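Local structure of prolyl endopeptidase (Myxococcus xanthus, 2BKL) at residues V553-P558 with L608-A613; L559-R564 with A624-A629. The protein probably cleaves oligopeptides on the carboxyl side of proline, and less readily of alanine, as a serine peptidase of the S9A family. All blocks are in the same frame, centred on the assembly; numbering follows the deposited sequence. Where two conformers were deposited one is given.

In the fold
Both contacts lie in the alpha/beta-hydrolase domain, in the parallel part of its mixed sheet, and their centres are 11 Å apart. Contact 1 joins neighbouring strands 552-556 and 607-613; contact 2 joins the loop that leaves the first strand to helix 622-632, the next helix after the second strand. Along the chain the segments run 553-558, 559-564, 608-613, 624-629, so the two contacts alternate, their connecting chains overlapping. M610 of strand 607-613 links them: in the conformer given its CE packs against L560 and F627. The loop of contact 2 also carries L559 into the pocket of the bound benzyloxycarbonyl-Ala-Pro, beside L560 and D561, which face the helix.

Contact 1: residues V553-P558 with L608-A613; sequences VVCAVP and LLMMAA
V553 and L608 meet through single methyl groups, CG1 of the valine lying 3.7 Å from CD1 of the leucine as the two side chains cross obliquely. The same CD1 methyl also touches C555 CB. The C555 sulfur stands anti to its own backbone N (chi1 177°) and is met by M610, which was modelled in two conformers; in the one given, the chain is bent at both chi2 and chi3, and CE lies 3.7 Å from C555 SG. In that conformer the methyl also approaches P558 CG, the proline and methionine side chains crossing at about a right angle, but the second torsion of M610 is nearly eclipsed and the exact course of its chain is therefore doubtful. Helices 534-545 and 622-632 lie over the residues of this face.

Beneath these side chains runs the parallel pairing expected in the central sheet of an alpha/beta hydrolase. Four backbone bonds form a ladder, L609 N to V553 O, C555 N to L609 O, M611 N to C555 O and V557 N to M611 O, all of them 2.8 to 2.9 Å long.

V554, A556, L609 and M611 project from the other face, where V554, L609 and M611 meet helix 657-674. Here M611, also built in two conformers, has its second torsion extended (chi2 -155°), which places SD 3.6 Å from V554 CG1 in the conformer given; its CB faces the CB of A556. V557, with positive phi, turns the chain out of the strand. Its CG1 packs 3.9 Å from A613 CB, and its side chain also touches D616 and H651, which with S533 probably make up the catalytic triad.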
loop_
_atom_site.group_PDB
_atom_site.type_symbol
_atom_site.label_atom_id
_atom_site.label_comp_id
_atom_site.label_asym_id
_atom_site.label_seq_id
_atom_site.Cartn_x
_atom_site.Cartn_y
_atom_site.Cartn_z
ATOM N N VAL A 553 6.451 1.762 -20.771
ATOM C CA VAL A 553 5.550 1.930 -19.631
ATOM C C VAL A 553 5.211 0.552 -19.111
ATOM O O VAL A 553 4.809 -0.339 -19.892
ATOM C CB VAL A 553 4.263 2.618 -20.061
ATOM C CG1 VAL A 553 3.221 2.682 -18.946
ATOM C CG2 VAL A 553 4.517 4.008 -20.623
ATOM N N VAL A 554 5.343 0.371 -17.814
ATOM C CA VAL A 554 4.874 -0.813 -17.105
ATOM C C VAL A 554 3.757 -0.351 -16.170
ATOM O O VAL A 554 3.988 0.479 -15.289
ATOM C CB VAL A 554 5.989 -1.527 -16.320
ATOM C CG1 VAL A 554 5.434 -2.811 -15.688
ATOM C CG2 VAL A 554 7.174 -1.849 -17.230
ATOM N N CYS A 555 2.554 -0.908 -16.361
ATOM C CA CYS A 555 1.335 -0.382 -15.719
ATOM C C CYS A 555 0.709 -1.559 -15.009
ATOM O O CYS A 555 0.240 -2.493 -15.658
ATOM C CB CYS A 555 0.421 0.208 -16.800
ATOM S SG CYS A 555 -1.147 0.833 -16.223
ATOM N N ALA A 556 0.711 -1.561 -13.685
ATOM C CA ALA A 556 0.230 -2.679 -12.874
ATOM C C ALA A 556 -1.099 -2.382 -12.216
ATOM O O ALA A 556 -1.356 -1.267 -11.733
ATOM C CB ALA A 556 1.253 -3.056 -11.796
ATOM N N VAL A 557 -1.935 -3.420 -12.195
ATOM C CA VAL A 557 -3.255 -3.437 -11.539
ATOM C C VAL A 557 -3.899 -2.053 -11.490
ATOM O O VAL A 557 -4.184 -1.529 -10.409
ATOM C CB VAL A 557 -3.196 -4.119 -10.169
ATOM C CG1 VAL A 557 -3.034 -5.637 -10.352
ATOM C CG2 VAL A 557 -2.137 -3.560 -9.293
ATOM N N PRO A 558 -4.147 -1.452 -12.651
ATOM C CA PRO A 558 -4.410 -0.006 -12.718
ATOM C C PRO A 558 -5.866 0.453 -12.677
ATOM O O PRO A 558 -6.785 -0.295 -13.061
ATOM C CB PRO A 558 -3.856 0.354 -14.072
ATOM C CG PRO A 558 -4.255 -0.884 -14.950
ATOM C CD PRO A 558 -3.973 -2.025 -14.001
ATOM N N LEU A 608 4.232 -0.877 -24.063
ATOM C CA LEU A 608 3.402 -1.010 -22.891
ATOM C C LEU A 608 3.341 -2.441 -22.418
ATOM O O LEU A 608 3.029 -3.338 -23.211
ATOM C CB LEU A 608 2.002 -0.497 -23.199
ATOM C CG LEU A 608 0.927 -0.652 -22.149
ATOM C CD1 LEU A 608 1.304 0.151 -20.895
ATOM C CD2 LEU A 608 -0.433 -0.180 -22.680
ATOM N N LEU A 609 3.648 -2.675 -21.140
ATOM C CA LEU A 609 3.414 -3.953 -20.478
ATOM C C LEU A 609 2.416 -3.728 -19.334
ATOM O O LEU A 609 2.703 -3.012 -18.384
ATOM C CB LEU A 609 4.712 -4.540 -19.927
ATOM C CG LEU A 609 4.633 -5.826 -19.101
ATOM C CD1 LEU A 609 3.950 -6.944 -19.884
ATOM C CD2 LEU A 609 6.008 -6.268 -18.599
ATOM N N MET A 610 1.233 -4.329 -19.460
ATOM C CA MET A 610 0.163 -4.238 -18.470
ATOM C C MET A 610 0.315 -5.451 -17.577
ATOM O O MET A 610 0.192 -6.598 -18.051
ATOM C CB MET A 610 -1.172 -4.437 -19.176
ATOM C CG MET A 610 -1.992 -3.306 -19.750
ATOM S SD MET A 610 -1.467 -1.700 -19.496
ATOM C CE MET A 610 -3.010 -1.056 -18.808
ATOM N N MET A 611 0.492 -5.249 -16.293
ATOM C CA MET A 611 0.637 -6.343 -15.340
ATOM C C MET A 611 -0.622 -6.461 -14.508
ATOM O O MET A 611 -0.822 -5.773 -13.495
ATOM C CB MET A 611 1.853 -6.180 -14.463
ATOM C CG MET A 611 3.053 -5.861 -15.263
ATOM S SD MET A 611 4.712 -6.225 -14.692
ATOM C CE MET A 611 4.641 -7.982 -14.174
ATOM N N ALA A 612 -1.473 -7.375 -14.929
ATOM C CA ALA A 612 -2.785 -7.569 -14.318
ATOM C C ALA A 612 -2.788 -8.808 -13.436
ATOM O O ALA A 612 -1.860 -9.612 -13.436
ATOM C CB ALA A 612 -3.827 -7.685 -15.393
ATOM N N ALA A 613 -3.831 -8.899 -12.623
ATOM C CA ALA A 613 -4.035 -9.975 -11.660
ATOM C C ALA A 613 -5.453 -10.489 -11.814
ATOM O O ALA A 613 -6.405 -9.700 -11.810
ATOM C CB ALA A 613 -3.819 -9.472 -10.262
#

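Contact 2: residues L559-R564 with A624-A629; sequences LLDMVR and ARKFVA
L560 reaches the helix with one methyl, CD1, while its neighbour D561 meets a lysine through a carboxylate oxygen. The arrangement belongs to the alpha/beta-hydrolase fold: the loop that follows strand 552-556 lies against helix 622-632, which comes after the adjacent strand 607-613.

At the start of the helical segment, A624 offers its backbone to the leucine, CA lying 4.4 Å from L560 CD1.

K626 supplies the polar half of the contact. Its chain bends at chi3 (-59°), which places CE, and NZ then lies 2.8 Å from D561 OD2 in a hydrogen-bonded salt bridge that uses the anti lone pair of the oxygen. The ammonium has further salt-bridge partners in E28 and D22. E28 also pairs with R564 NE, so the two cationic groups, NE and NZ, can sit 4.5 Å apart with acidic groups around them that probably offset their repulsion. On the loop side, D561 has CG anti to its backbone N (chi1 179°), and OD1 accepts weak hydrogen bonds from V563 N and R564 N; one carboxylate thus serves both the turn of the loop and the helix. An alanine at D561 would probably leave K626 without one of its acidic mates and, with the OD1 bonds gone, the loop backbone less firmly held.

F627 supplies the apolar half. Its side chain crosses that of L560 at about a right angle, and L560 CD1 lies close to the root of the ring, 3.4 Å from F627 CB and 3.6 Å from F627 CG.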
loop_
_atom_site.group_PDB
_atom_site.type_symbol
_atom_site.label_atom_id
_atom_site.label_comp_id
_atom_site.label_asym_id
_atom_site.label_seq_id
_atom_site.Cartn_x
_atom_site.Cartn_y
_atom_site.Cartn_z
ATOM N N LEU A 559 -6.060 1.719 -12.305
ATOM C CA LEU A 559 -7.265 2.486 -12.617
ATOM C C LEU A 559 -7.002 3.301 -13.864
ATOM O O LEU A 559 -6.015 4.042 -13.910
ATOM C CB LEU A 559 -7.593 3.430 -11.455
ATOM C CG LEU A 559 -8.051 2.759 -10.169
ATOM C CD1 LEU A 559 -8.008 3.701 -8.983
ATOM C CD2 LEU A 559 -9.454 2.164 -10.349
ATOM N N LEU A 560 -7.874 3.196 -14.887
ATOM C CA LEU A 560 -7.658 3.891 -16.161
ATOM C C LEU A 560 -8.908 4.511 -16.782
ATOM O O LEU A 560 -8.772 5.476 -17.518
ATOM C CB LEU A 560 -6.916 3.002 -17.181
ATOM C CG LEU A 560 -5.547 2.512 -16.753
ATOM C CD1 LEU A 560 -5.061 1.330 -17.550
ATOM C CD2 LEU A 560 -4.532 3.604 -16.783
ATOM N N ASP A 561 -10.105 3.944 -16.554
ATOM C CA ASP A 561 -11.356 4.612 -16.943
ATOM C C ASP A 561 -11.881 5.339 -15.714
ATOM O O ASP A 561 -12.494 4.733 -14.817
ATOM C CB ASP A 561 -12.394 3.623 -17.484
ATOM C CG ASP A 561 -13.682 4.273 -17.876
ATOM O OD1 ASP A 561 -13.935 5.432 -17.462
ATOM O OD2 ASP A 561 -14.518 3.652 -18.609
ATOM N N MET A 562 -11.571 6.625 -15.627
ATOM C CA MET A 562 -11.884 7.391 -14.420
ATOM C C MET A 562 -13.292 7.966 -14.453
ATOM O O MET A 562 -13.748 8.530 -13.486
ATOM C CB MET A 562 -10.842 8.484 -14.186
ATOM C CG MET A 562 -9.467 7.905 -13.972
ATOM S SD MET A 562 -9.340 6.813 -12.533
ATOM C CE MET A 562 -9.687 7.895 -11.225
ATOM N N VAL A 563 -13.985 7.813 -15.580
ATOM C CA VAL A 563 -15.389 8.177 -15.679
ATOM C C VAL A 563 -16.265 7.087 -15.067
ATOM O O VAL A 563 -17.366 7.365 -14.596
ATOM C CB VAL A 563 -15.756 8.462 -17.155
ATOM C CG1 VAL A 563 -17.244 8.726 -17.319
ATOM C CG2 VAL A 563 -14.929 9.637 -17.680
ATOM N N ARG A 564 -15.789 5.842 -15.076
ATOM C CA ARG A 564 -16.583 4.711 -14.602
ATOM C C ARG A 564 -15.980 3.946 -13.405
ATOM O O ARG A 564 -16.557 2.990 -12.922
ATOM C CB ARG A 564 -16.850 3.723 -15.728
ATOM C CG ARG A 564 -17.699 4.294 -16.829
ATOM C CD ARG A 564 -17.943 3.390 -18.005
ATOM N NE ARG A 564 -18.582 2.121 -17.693
ATOM C CZ ARG A 564 -19.894 1.956 -17.457
ATOM N NH1 ARG A 564 -20.719 3.002 -17.382
ATOM N NH2 ARG A 564 -20.359 0.722 -17.266
ATOM N N ALA A 624 -7.518 -2.432 -17.179
ATOM C CA ALA A 624 -6.373 -2.847 -17.973
ATOM C C ALA A 624 -6.830 -3.446 -19.306
ATOM O O ALA A 624 -6.208 -3.257 -20.324
ATOM C CB ALA A 624 -5.564 -3.851 -17.162
ATOM N N ARG A 625 -7.932 -4.181 -19.312
ATOM C CA ARG A 625 -8.414 -4.753 -20.570
ATOM C C ARG A 625 -8.813 -3.674 -21.561
ATOM O O ARG A 625 -8.413 -3.704 -22.731
ATOM C CB ARG A 625 -9.618 -5.667 -20.340
ATOM C CG ARG A 625 -9.391 -6.870 -19.449
ATOM C CD ARG A 625 -10.471 -7.976 -19.565
ATOM N NE ARG A 625 -11.741 -7.614 -18.943
ATOM C CZ ARG A 625 -12.102 -7.842 -17.684
ATOM N NH1 ARG A 625 -11.276 -8.408 -16.832
ATOM N NH2 ARG A 625 -13.320 -7.490 -17.261
ATOM N N LYS A 626 -9.632 -2.737 -21.129
ATOM C CA LYS A 626 -10.087 -1.678 -22.031
ATOM C C LYS A 626 -8.912 -0.818 -22.534
ATOM O O LYS A 626 -8.878 -0.430 -23.715
ATOM C CB LYS A 626 -11.143 -0.811 -21.382
ATOM C CG LYS A 626 -12.454 -1.539 -21.054
ATOM C CD LYS A 626 -13.663 -0.624 -21.044
ATOM C CE LYS A 626 -13.560 0.500 -20.058
ATOM N NZ LYS A 626 -14.849 1.281 -19.965
ATOM N N PHE A 627 -7.973 -0.492 -21.643
ATOM C CA PHE A 627 -6.865 0.359 -22.032
ATOM C C PHE A 627 -5.956 -0.355 -23.008
ATOM O O PHE A 627 -5.548 0.250 -23.991
ATOM C CB PHE A 627 -6.103 0.844 -20.797
ATOM C CG PHE A 627 -5.078 1.907 -21.078
ATOM C CD1 PHE A 627 -5.474 3.211 -21.310
ATOM C CD2 PHE A 627 -3.710 1.603 -21.117
ATOM C CE1 PHE A 627 -4.542 4.212 -21.497
ATOM C CE2 PHE A 627 -2.771 2.597 -21.344
ATOM C CZ PHE A 627 -3.183 3.885 -21.554
ATOM N N VAL A 628 -5.624 -1.623 -22.758
ATOM C CA VAL A 628 -4.741 -2.358 -23.688
ATOM C C VAL A 628 -5.387 -2.468 -25.060
ATOM O O VAL A 628 -4.718 -2.313 -26.089
ATOM C CB VAL A 628 -4.263 -3.721 -23.156
ATOM C CG1 VAL A 628 -5.231 -4.819 -23.397
ATOM C CG2 VAL A 628 -2.910 -4.084 -23.810
ATOM N N ALA A 629 -6.698 -2.699 -25.102
ATOM C CA ALA A 629 -7.405 -2.731 -26.367
ATOM C C ALA A 629 -7.304 -1.415 -27.117
ATOM O O ALA A 629 -7.020 -1.390 -28.309
ATOM C CB ALA A 629 -8.853 -3.073 -26.146
#